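Local coordinates for SAM-dependent O-methyltransferase (Leptospira interrogans, PDB 2HNK), which probably transfers methyl groups from S-adenosylmethionine to oxygen atoms of its substrates, and is bound here to the product S-adenosylhomocysteine, at residues C[156-168]-C[200-214]. Numbering follows the deposited sequence.
Sequences DKENYPNYYPLIL and GIRKFNELVYNDSLV. With SAH (S-adenosyl-L-homocysteine), chain O.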
ATOM      1  N   ASP C 156     -14.327   7.291 -15.766  1.00 28.59           N
ATOM      2  CA  ASP C 156     -15.194   8.455 -15.588  1.00 28.94           C
ATOM      3  C   ASP C 156     -15.756   8.486 -14.164  1.00 28.74           C
ATOM      4  O   ASP C 156     -16.377   7.529 -13.705  1.00 28.80           O
ATOM      5  CB  ASP C 156     -16.296   8.502 -16.657  1.00 29.21           C
ATOM      6  CG  ASP C 156     -17.139   7.245 -16.690  1.00 30.58           C
ATOM      7  OD1 ASP C 156     -16.559   6.138 -16.746  1.00 30.48           O
ATOM      8  OD2 ASP C 156     -18.386   7.373 -16.666  1.00 32.00           O
ATOM      9  N   LYS C 157     -15.506   9.596 -13.474  1.00 28.78           N
ATOM     10  CA  LYS C 157     -15.682   9.696 -12.024  1.00 28.46           C
ATOM     11  C   LYS C 157     -17.140   9.639 -11.596  1.00 28.78           C
ATOM     12  O   LYS C 157     -17.464   9.079 -10.539  1.00 28.50           O
ATOM     13  CB  LYS C 157     -15.032  10.977 -11.494  1.00 28.29           C
ATOM     14  CG  LYS C 157     -13.628  11.273 -12.031  1.00 27.97           C
ATOM     15  CD  LYS C 157     -12.645  10.143 -11.726  1.00 27.95           C
ATOM     16  CE  LYS C 157     -11.321  10.338 -12.453  1.00 28.19           C
ATOM     17  NZ  LYS C 157     -10.598   9.051 -12.627  1.00 27.99           N
ATOM     18  N   GLU C 158     -18.018  10.217 -12.414  1.00 29.07           N
ATOM     19  CA  GLU C 158     -19.449  10.264 -12.094  1.00 29.72           C
ATOM     20  C   GLU C 158     -20.053   8.865 -12.034  1.00 29.22           C
ATOM     21  O   GLU C 158     -21.069   8.652 -11.360  1.00 29.68           O
ATOM     22  CB  GLU C 158     -20.203  11.126 -13.104  1.00 30.21           C
ATOM     23  CG  GLU C 158     -20.282  10.511 -14.479  1.00 33.12           C
ATOM     24  CD  GLU C 158     -20.805  11.469 -15.513  1.00 38.06           C
ATOM     25  OE1 GLU C 158     -20.710  12.703 -15.294  1.00 40.39           O
ATOM     26  OE2 GLU C 158     -21.299  10.981 -16.556  1.00 40.08           O
ATOM     27  N   ASN C 159     -19.406   7.918 -12.718  1.00 28.22           N
ATOM     28  CA  ASN C 159     -19.831   6.522 -12.718  1.00 27.64           C
ATOM     29  C   ASN C 159     -19.180   5.598 -11.690  1.00 27.28           C
ATOM     30  O   ASN C 159     -19.458   4.397 -11.696  1.00 27.50           O
ATOM     31  CB  ASN C 159     -19.708   5.923 -14.121  1.00 27.66           C
ATOM     32  CG  ASN C 159     -21.015   6.012 -14.907  1.00 27.72           C
ATOM     33  OD1 ASN C 159     -22.100   6.006 -14.325  1.00 28.50           O
ATOM     34  ND2 ASN C 159     -20.914   6.088 -16.226  1.00 27.88           N
ATOM     35  N   TYR C 160     -18.332   6.146 -10.810  1.00 26.39           N
ATOM     36  CA  TYR C 160     -17.652   5.352  -9.775  1.00 25.53           C
ATOM     37  C   TYR C 160     -18.622   4.520  -8.918  1.00 25.81           C
ATOM     38  O   TYR C 160     -18.381   3.323  -8.723  1.00 26.06           O
ATOM     39  CB  TYR C 160     -16.784   6.237  -8.869  1.00 24.62           C
ATOM     40  CG  TYR C 160     -15.334   6.441  -9.278  1.00 23.71           C
ATOM     41  CD1 TYR C 160     -14.948   6.483 -10.619  1.00 22.50           C
ATOM     42  CD2 TYR C 160     -14.342   6.636  -8.300  1.00 23.53           C
ATOM     43  CE1 TYR C 160     -13.604   6.681 -10.983  1.00 22.40           C
ATOM     44  CE2 TYR C 160     -13.000   6.846  -8.651  1.00 22.10           C
ATOM     45  CZ  TYR C 160     -12.640   6.871  -9.989  1.00 22.38           C
ATOM     46  OH  TYR C 160     -11.328   7.081 -10.329  1.00 21.99           O
ATOM     47  N   PRO C 161     -19.714   5.140  -8.396  1.00 25.91           N
ATOM     48  CA  PRO C 161     -20.673   4.314  -7.641  1.00 26.05           C
ATOM     49  C   PRO C 161     -21.353   3.205  -8.460  1.00 26.14           C
ATOM     50  O   PRO C 161     -21.844   2.248  -7.879  1.00 26.54           O
ATOM     51  CB  PRO C 161     -21.703   5.330  -7.117  1.00 25.94           C
ATOM     52  CG  PRO C 161     -21.544   6.536  -7.958  1.00 25.93           C
ATOM     53  CD  PRO C 161     -20.123   6.559  -8.431  1.00 25.77           C
ATOM     54  N   ASN C 162     -21.360   3.311  -9.784  1.00 26.31           N
ATOM     55  CA  ASN C 162     -21.902   2.238 -10.620  1.00 26.48           C
ATOM     56  C   ASN C 162     -20.899   1.133 -10.943  1.00 26.73           C
ATOM     57  O   ASN C 162     -21.287  -0.026 -11.136  1.00 26.77           O
ATOM     58  CB  ASN C 162     -22.509   2.811 -11.903  1.00 26.76           C
ATOM     59  CG  ASN C 162     -23.604   3.823 -11.618  1.00 27.39           C
ATOM     60  OD1 ASN C 162     -24.467   3.593 -10.775  1.00 27.91           O
ATOM     61  ND2 ASN C 162     -23.555   4.958 -12.300  1.00 27.78           N
ATOM     62  N   TYR C 163     -19.612   1.485 -11.001  1.00 26.32           N
ATOM     63  CA  TYR C 163     -18.568   0.484 -11.204  1.00 26.15           C
ATOM     64  C   TYR C 163     -18.441  -0.421  -9.979  1.00 26.27           C
ATOM     65  O   TYR C 163     -18.233  -1.633 -10.105  1.00 25.99           O
ATOM     66  CB  TYR C 163     -17.228   1.150 -11.547  1.00 26.19           C
ATOM     67  CG  TYR C 163     -17.222   1.830 -12.901  1.00 25.57           C
ATOM     68  CD1 TYR C 163     -17.485   1.100 -14.062  1.00 25.50           C
ATOM     69  CD2 TYR C 163     -16.958   3.201 -13.028  1.00 25.41           C
ATOM     70  CE1 TYR C 163     -17.486   1.707 -15.314  1.00 25.33           C
ATOM     71  CE2 TYR C 163     -16.948   3.823 -14.285  1.00 24.19           C
ATOM     72  CZ  TYR C 163     -17.226   3.063 -15.419  1.00 26.10           C
ATOM     73  OH  TYR C 163     -17.246   3.632 -16.675  1.00 26.75           O
ATOM     74  N   TYR C 164     -18.613   0.178  -8.802  1.00 26.25           N
ATOM     75  CA  TYR C 164     -18.390  -0.499  -7.525  1.00 26.21           C
ATOM     76  C   TYR C 164     -19.039  -1.892  -7.383  1.00 26.46           C
ATOM     77  O   TYR C 164     -18.324  -2.873  -7.158  1.00 26.62           O
ATOM     78  CB  TYR C 164     -18.743   0.430  -6.358  1.00 26.09           C
ATOM     79  CG  TYR C 164     -18.420  -0.151  -5.006  1.00 26.45           C
ATOM     80  CD1 TYR C 164     -17.096  -0.360  -4.613  1.00 26.57           C
ATOM     81  CD2 TYR C 164     -19.438  -0.494  -4.112  1.00 25.61           C
ATOM     82  CE1 TYR C 164     -16.798  -0.909  -3.359  1.00 25.80           C
ATOM     83  CE2 TYR C 164     -19.147  -1.035  -2.861  1.00 25.31           C
ATOM     84  CZ  TYR C 164     -17.826  -1.245  -2.496  1.00 25.88           C
ATOM     85  OH  TYR C 164     -17.533  -1.775  -1.260  1.00 26.21           O
ATOM     86  N   PRO C 165     -20.381  -1.995  -7.515  1.00 26.92           N
ATOM     87  CA  PRO C 165     -20.990  -3.344  -7.394  1.00 26.96           C
ATOM     88  C   PRO C 165     -20.471  -4.367  -8.404  1.00 27.10           C
ATOM     89  O   PRO C 165     -20.328  -5.532  -8.056  1.00 27.75           O
ATOM     90  CB  PRO C 165     -22.495  -3.083  -7.585  1.00 26.98           C
ATOM     91  CG  PRO C 165     -22.579  -1.719  -8.238  1.00 27.23           C
ATOM     92  CD  PRO C 165     -21.404  -0.948  -7.730  1.00 26.65           C
ATOM     93  N   LEU C 166     -20.166  -3.929  -9.624  1.00 27.16           N
ATOM     94  CA  LEU C 166     -19.596  -4.797 -10.665  1.00 27.27           C
ATOM     95  C   LEU C 166     -18.169  -5.277 -10.346  1.00 27.37           C
ATOM     96  O   LEU C 166     -17.806  -6.440 -10.623  1.00 27.31           O
ATOM     97  CB  LEU C 166     -19.611  -4.089 -12.029  1.00 27.29           C
ATOM     98  CG  LEU C 166     -20.894  -3.454 -12.599  1.00 28.38           C
ATOM     99  CD1 LEU C 166     -20.592  -2.737 -13.924  1.00 28.28           C
ATOM    100  CD2 LEU C 166     -22.023  -4.466 -12.800  1.00 27.84           C
ATOM    101  N   ILE C 167     -17.364  -4.375  -9.786  1.00 27.29           N
ATOM    102  CA  ILE C 167     -16.009  -4.695  -9.321  1.00 27.18           C
ATOM    103  C   ILE C 167     -16.075  -5.748  -8.228  1.00 27.67           C
ATOM    104  O   ILE C 167     -15.330  -6.720  -8.239  1.00 27.75           O
ATOM    105  CB  ILE C 167     -15.291  -3.425  -8.779  1.00 27.09           C
ATOM    106  CG1 ILE C 167     -14.969  -2.461  -9.938  1.00 26.36           C
ATOM    107  CG2 ILE C 167     -14.037  -3.791  -7.968  1.00 26.01           C
ATOM    108  CD1 ILE C 167     -14.749  -1.029  -9.511  1.00 24.58           C
ATOM    109  N   LEU C 168     -17.001  -5.545  -7.295  1.00 28.29           N
ATOM    110  CA  LEU C 168     -17.132  -6.384  -6.120  1.00 29.06           C
ATOM    111  C   LEU C 168     -17.585  -7.796  -6.493  1.00 29.40           C
ATOM    112  O   LEU C 168     -17.203  -8.769  -5.843  1.00 29.77           O
ATOM    113  CB  LEU C 168     -18.132  -5.739  -5.164  1.00 28.85           C
ATOM    114  CG  LEU C 168     -17.714  -5.541  -3.713  1.00 30.01           C
ATOM    115  CD1 LEU C 168     -16.344  -4.874  -3.613  1.00 29.96           C
ATOM    116  CD2 LEU C 168     -18.784  -4.719  -2.995  1.00 29.64           C
ATOM    117  N   GLY C 200     -20.112  11.704  -7.860  1.00 25.78           N
ATOM    118  CA  GLY C 200     -19.796  10.282  -8.057  1.00 26.14           C
ATOM    119  C   GLY C 200     -18.738   9.760  -7.095  1.00 26.32           C
ATOM    120  O   GLY C 200     -18.939   8.747  -6.434  1.00 26.81           O
ATOM    121  N   ILE C 201     -17.623  10.478  -6.991  1.00 26.50           N
ATOM    122  CA  ILE C 201     -16.541  10.130  -6.059  1.00 26.61           C
ATOM    123  C   ILE C 201     -16.970  10.141  -4.577  1.00 26.73           C
ATOM    124  O   ILE C 201     -16.679   9.188  -3.853  1.00 26.56           O
ATOM    125  CB  ILE C 201     -15.278  11.005  -6.311  1.00 26.70           C
ATOM    126  CG1 ILE C 201     -14.751  10.745  -7.720  1.00 25.90           C
ATOM    127  CG2 ILE C 201     -14.191  10.740  -5.247  1.00 26.83           C
ATOM    128  CD1 ILE C 201     -13.732  11.742  -8.201  1.00 27.16           C
ATOM    129  N   ARG C 202     -17.672  11.193  -4.142  1.00 26.83           N
ATOM    130  CA  ARG C 202     -18.228  11.250  -2.777  1.00 27.06           C
ATOM    131  C   ARG C 202     -19.112  10.056  -2.452  1.00 27.15           C
ATOM    132  O   ARG C 202     -18.970   9.444  -1.390  1.00 27.25           O
ATOM    133  CB  ARG C 202     -19.050  12.522  -2.550  1.00 27.38           C
ATOM    134  CG  ARG C 202     -18.257  13.761  -2.216  1.00 27.80           C
ATOM    135  CD  ARG C 202     -19.134  14.791  -1.496  1.00 27.18           C
ATOM    136  NE  ARG C 202     -18.560  16.133  -1.619  1.00 26.84           N
ATOM    137  CZ  ARG C 202     -18.956  17.048  -2.505  1.00 25.63           C
ATOM    138  NH1 ARG C 202     -19.950  16.798  -3.344  1.00 25.10           N
ATOM    139  NH2 ARG C 202     -18.361  18.226  -2.544  1.00 24.99           N
ATOM    140  N   LYS C 203     -20.038   9.753  -3.363  1.00 27.25           N
ATOM    141  CA  LYS C 203     -20.934   8.602  -3.245  1.00 27.31           C
ATOM    142  C   LYS C 203     -20.162   7.291  -3.187  1.00 26.78           C
ATOM    143  O   LYS C 203     -20.497   6.400  -2.407  1.00 27.29           O
ATOM    144  CB  LYS C 203     -21.893   8.554  -4.435  1.00 27.61           C
ATOM    145  CG  LYS C 203     -23.041   9.537  -4.374  1.00 29.50           C
ATOM    146  CD  LYS C 203     -24.019   9.243  -5.496  1.00 32.63           C
ATOM    147  CE  LYS C 203     -25.453   9.248  -5.000  1.00 34.70           C
ATOM    148  NZ  LYS C 203     -26.255   8.212  -5.725  1.00 36.66           N
ATOM    149  N   PHE C 204     -19.150   7.169  -4.039  1.00 26.33           N
ATOM    150  CA  PHE C 204     -18.259   6.009  -4.026  1.00 25.70           C
ATOM    151  C   PHE C 204     -17.566   5.871  -2.669  1.00 25.48           C
ATOM    152  O   PHE C 204     -17.620   4.803  -2.060  1.00 25.62           O
ATOM    153  CB  PHE C 204     -17.238   6.099  -5.168  1.00 25.29           C
ATOM    154  CG  PHE C 204     -16.182   5.032  -5.131  1.00 25.02           C
ATOM    155  CD1 PHE C 204     -16.400   3.797  -5.742  1.00 24.10           C
ATOM    156  CD2 PHE C 204     -14.966   5.259  -4.489  1.00 24.51           C
ATOM    157  CE1 PHE C 204     -15.434   2.803  -5.714  1.00 25.13           C
ATOM    158  CE2 PHE C 204     -13.977   4.267  -4.454  1.00 25.39           C
ATOM    159  CZ  PHE C 204     -14.212   3.033  -5.072  1.00 24.78           C
ATOM    160  N   ASN C 205     -16.935   6.944  -2.187  1.00 25.61           N
ATOM    161  CA  ASN C 205     -16.235   6.899  -0.893  1.00 25.99           C
ATOM    162  C   ASN C 205     -17.171   6.492   0.236  1.00 26.43           C
ATOM    163  O   ASN C 205     -16.794   5.737   1.127  1.00 26.14           O
ATOM    164  CB  ASN C 205     -15.543   8.228  -0.567  1.00 25.65           C
ATOM    165  CG  ASN C 205     -14.375   8.532  -1.501  1.00 25.49           C
ATOM    166  OD1 ASN C 205     -13.873   7.647  -2.200  1.00 24.91           O
ATOM    167  ND2 ASN C 205     -13.938   9.783  -1.514  1.00 23.15           N
ATOM    168  N   GLU C 206     -18.403   6.984   0.155  1.00 27.41           N
ATOM    169  CA  GLU C 206     -19.453   6.727   1.129  1.00 28.88           C
ATOM    170  C   GLU C 206     -19.883   5.253   1.095  1.00 28.04           C
ATOM    171  O   GLU C 206     -19.979   4.617   2.143  1.00 27.88           O
ATOM    172  CB  GLU C 206     -20.623   7.672   0.828  1.00 28.77           C
ATOM    173  CG  GLU C 206     -21.799   7.656   1.784  1.00 31.33           C
ATOM    174  CD  GLU C 206     -22.864   8.714   1.409  1.00 32.61           C
ATOM    175  OE1 GLU C 206     -23.477   8.625   0.296  1.00 34.75           O
ATOM    176  OE2 GLU C 206     -23.077   9.637   2.244  1.00 37.65           O
ATOM    177  N   LEU C 207     -20.123   4.718  -0.106  1.00 27.90           N
ATOM    178  CA  LEU C 207     -20.464   3.298  -0.291  1.00 27.97           C
ATOM    179  C   LEU C 207     -19.409   2.368   0.311  1.00 27.90           C
ATOM    180  O   LEU C 207     -19.734   1.418   1.025  1.00 27.67           O
ATOM    181  CB  LEU C 207     -20.611   2.962  -1.781  1.00 27.98           C
ATOM    182  CG  LEU C 207     -21.935   3.214  -2.501  1.00 28.81           C
ATOM    183  CD1 LEU C 207     -21.749   3.068  -4.018  1.00 28.81           C
ATOM    184  CD2 LEU C 207     -23.030   2.265  -1.981  1.00 27.97           C
ATOM    185  N   VAL C 208     -18.147   2.652  -0.004  1.00 27.70           N
ATOM    186  CA  VAL C 208     -17.014   1.857   0.464  1.00 27.72           C
ATOM    187  C   VAL C 208     -16.934   1.876   1.992  1.00 27.84           C
ATOM    188  O   VAL C 208     -16.816   0.831   2.627  1.00 27.25           O
ATOM    189  CB  VAL C 208     -15.696   2.380  -0.157  1.00 27.54           C
ATOM    190  CG1 VAL C 208     -14.490   1.817   0.570  1.00 27.41           C
ATOM    191  CG2 VAL C 208     -15.646   2.077  -1.651  1.00 26.49           C
ATOM    192  N   TYR C 209     -17.020   3.077   2.561  1.00 28.36           N
ATOM    193  CA  TYR C 209     -16.959   3.275   4.004  1.00 29.09           C
ATOM    194  C   TYR C 209     -18.034   2.533   4.783  1.00 29.13           C
ATOM    195  O   TYR C 209     -17.774   2.050   5.876  1.00 29.07           O
ATOM    196  CB  TYR C 209     -17.038   4.761   4.354  1.00 29.50           C
ATOM    197  CG  TYR C 209     -16.911   5.015   5.836  1.00 30.20           C
ATOM    198  CD1 TYR C 209     -15.716   4.752   6.502  1.00 30.62           C
ATOM    199  CD2 TYR C 209     -17.984   5.505   6.576  1.00 30.67           C
ATOM    200  CE1 TYR C 209     -15.589   4.975   7.858  1.00 31.10           C
ATOM    201  CE2 TYR C 209     -17.867   5.732   7.941  1.00 31.05           C
ATOM    202  CZ  TYR C 209     -16.665   5.466   8.570  1.00 31.01           C
ATOM    203  OH  TYR C 209     -16.528   5.689   9.916  1.00 32.16           O
ATOM    204  N   ASN C 210     -19.239   2.462   4.233  1.00 29.30           N
ATOM    205  CA  ASN C 210     -20.357   1.860   4.942  1.00 29.63           C
ATOM    206  C   ASN C 210     -20.567   0.395   4.574  1.00 29.80           C
ATOM    207  O   ASN C 210     -21.457  -0.262   5.105  1.00 30.16           O
ATOM    208  CB  ASN C 210     -21.624   2.685   4.704  1.00 29.75           C
ATOM    209  CG  ASN C 210     -21.534   4.082   5.312  1.00 30.75           C
ATOM    210  OD1 ASN C 210     -21.411   4.239   6.526  1.00 32.34           O
ATOM    211  ND2 ASN C 210     -21.592   5.102   4.468  1.00 32.51           N
ATOM    212  N   ASP C 211     -19.733  -0.111   3.671  1.00 29.84           N
ATOM    213  CA  ASP C 211     -19.807  -1.496   3.219  1.00 30.06           C
ATOM    214  C   ASP C 211     -19.023  -2.432   4.142  1.00 30.19           C
ATOM    215  O   ASP C 211     -17.791  -2.353   4.223  1.00 30.25           O
ATOM    216  CB  ASP C 211     -19.288  -1.613   1.785  1.00 30.06           C
ATOM    217  CG  ASP C 211     -19.692  -2.910   1.122  1.00 30.32           C
ATOM    218  OD1 ASP C 211     -20.257  -3.779   1.810  1.00 30.05           O
ATOM    219  OD2 ASP C 211     -19.436  -3.063  -0.090  1.00 30.74           O
ATOM    220  N   SER C 212     -19.745  -3.315   4.827  1.00 29.93           N
ATOM    221  CA  SER C 212     -19.146  -4.253   5.780  1.00 29.86           C
ATOM    222  C   SER C 212     -18.479  -5.421   5.067  1.00 29.44           C
ATOM    223  O   SER C 212     -17.760  -6.196   5.678  1.00 29.66           O
ATOM    224  CB  SER C 212     -20.201  -4.766   6.764  1.00 29.85           C
ATOM    225  OG  SER C 212     -21.231  -5.451   6.069  1.00 30.66           O
ATOM    226  N   LEU C 213     -18.713  -5.532   3.766  1.00 29.33           N
ATOM    227  CA  LEU C 213     -18.099  -6.581   2.960  1.00 29.02           C
ATOM    228  C   LEU C 213     -16.658  -6.256   2.563  1.00 28.87           C
ATOM    229  O   LEU C 213     -15.962  -7.112   2.008  1.00 29.20           O
ATOM    230  CB  LEU C 213     -18.941  -6.864   1.708  1.00 29.11           C
ATOM    231  CG  LEU C 213     -20.358  -7.437   1.882  1.00 29.08           C
ATOM    232  CD1 LEU C 213     -20.899  -7.841   0.525  1.00 28.57           C
ATOM    233  CD2 LEU C 213     -20.388  -8.627   2.823  1.00 28.65           C
ATOM    234  N   VAL C 214     -16.220  -5.028   2.842  1.00 28.06           N
ATOM    235  CA  VAL C 214     -14.868  -4.584   2.498  1.00 27.49           C
ATOM    236  C   VAL C 214     -14.175  -3.848   3.647  1.00 27.26           C
ATOM    237  O   VAL C 214     -14.812  -3.459   4.624  1.00 26.61           O
ATOM    238  CB  VAL C 214     -14.845  -3.665   1.223  1.00 27.64           C
ATOM    239  CG1 VAL C 214     -15.623  -4.293   0.064  1.00 27.10           C
ATOM    240  CG2 VAL C 214     -15.368  -2.251   1.538  1.00 26.45           C
TER
HETATM  241  N   SAH O2003      -4.891   4.994 -15.895  1.00 47.74           N
HETATM  242  CA  SAH O2003      -4.497   6.120 -16.797  1.00 48.17           C
HETATM  243  CB  SAH O2003      -5.384   7.337 -16.535  1.00 48.45           C
HETATM  244  CG  SAH O2003      -6.864   7.116 -16.859  1.00 50.39           C
HETATM  245  SD  SAH O2003      -7.603   8.654 -17.449  1.00 53.68           S
HETATM  246  C   SAH O2003      -3.006   6.488 -16.718  1.00 47.79           C
HETATM  247  O   SAH O2003      -2.512   7.315 -17.491  1.00 47.39           O
HETATM  248  OXT SAH O2003      -2.258   5.971 -15.890  1.00 47.16           O
HETATM  249  C5' SAH O2003      -9.248   7.941 -17.716  1.00 56.41           C
HETATM  250  C4' SAH O2003      -9.421   7.160 -19.015  1.00 57.98           C
HETATM  251  O4' SAH O2003     -10.648   6.461 -18.957  1.00 59.36           O
HETATM  252  C3' SAH O2003      -9.477   8.052 -20.244  1.00 58.98           C
HETATM  253  O3' SAH O2003      -8.531   7.587 -21.178  1.00 59.52           O
HETATM  254  C2' SAH O2003     -10.869   7.890 -20.822  1.00 59.66           C
HETATM  255  O2' SAH O2003     -10.816   7.772 -22.229  1.00 59.98           O
HETATM  256  C1' SAH O2003     -11.353   6.595 -20.176  1.00 59.67           C
HETATM  257  N9  SAH O2003     -12.817   6.539 -19.967  1.00 59.55           N
HETATM  258  C8  SAH O2003     -13.701   7.575 -19.764  1.00 59.55           C
HETATM  259  N7  SAH O2003     -14.950   7.063 -19.632  1.00 59.33           N
HETATM  260  C5  SAH O2003     -14.879   5.714 -19.741  1.00 59.65           C
HETATM  261  C6  SAH O2003     -15.834   4.699 -19.687  1.00 59.47           C
HETATM  262  N6  SAH O2003     -17.117   4.978 -19.491  1.00 59.55           N
HETATM  263  N1  SAH O2003     -15.443   3.382 -19.846  1.00 59.67           N
HETATM  264  C2  SAH O2003     -14.113   3.065 -20.051  1.00 59.56           C
HETATM  265  N3  SAH O2003     -13.169   4.073 -20.104  1.00 59.81           N
HETATM  266  C4  SAH O2003     -13.544   5.374 -19.956  1.00 59.85           C
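Helices 160-168 and 200-210 run in roughly the same direction, their axes 35° apart and 8.5 Å at closest approach, with Glu158 beside Gly200 and Pro161 beside Phe204. Gly200, lacking a side chain, lets the backbone come close: its CA lies 3.6 Å from Lys157 O. One turn on, the Pro161 ring is a knob in the hole formed by Gly200, Lys203, Phe204 and Leu207, its CD 3.2 Å from Gly200 O. Phe204 is met on both faces, near the rim: Tyr160 presents its edge to one in a T-shaped pair, centroids 5.4 Å apart and planes at 72°, while Val208 CG2 of its own helix lies over the opposite face. With CG anti to the backbone N (chi1 -175°), Tyr164 reaches along the second helix; its CD1 packs against Phe204 CE1, and its CE1 touches Val208 CG2 at 3.6 Å. Its hydroxyl donates a short hydrogen bond, OH to Asp211 OD2 at 2.6 Å, meeting the anti side of a carboxylate turned steeply to the ring. Asp211 OD1 accepts from Leu213 N in an Asx turn, so both oxygens are engaged and the carboxylate's rotation is restrained. Val214 CG1 packs on Leu168 CD1 at 3.8 Å and also touches the Tyr164 hydroxyl. Inward, Phe204 rests on Leu153, Leu177 and Ala179 of the central sheet; the backbone O of Asp211 accepts a hydrogen bond from Arg22 of the second subunit. At the other end, Asp156 OD1 and Tyr163 OH approach the adenine N6 of S-adenosylhomocysteine. Two neighbouring helices packed on one sheet face, one starting at the cofactor pocket, fit the Rossmann-like fold of SAM-dependent O-methyltransferases.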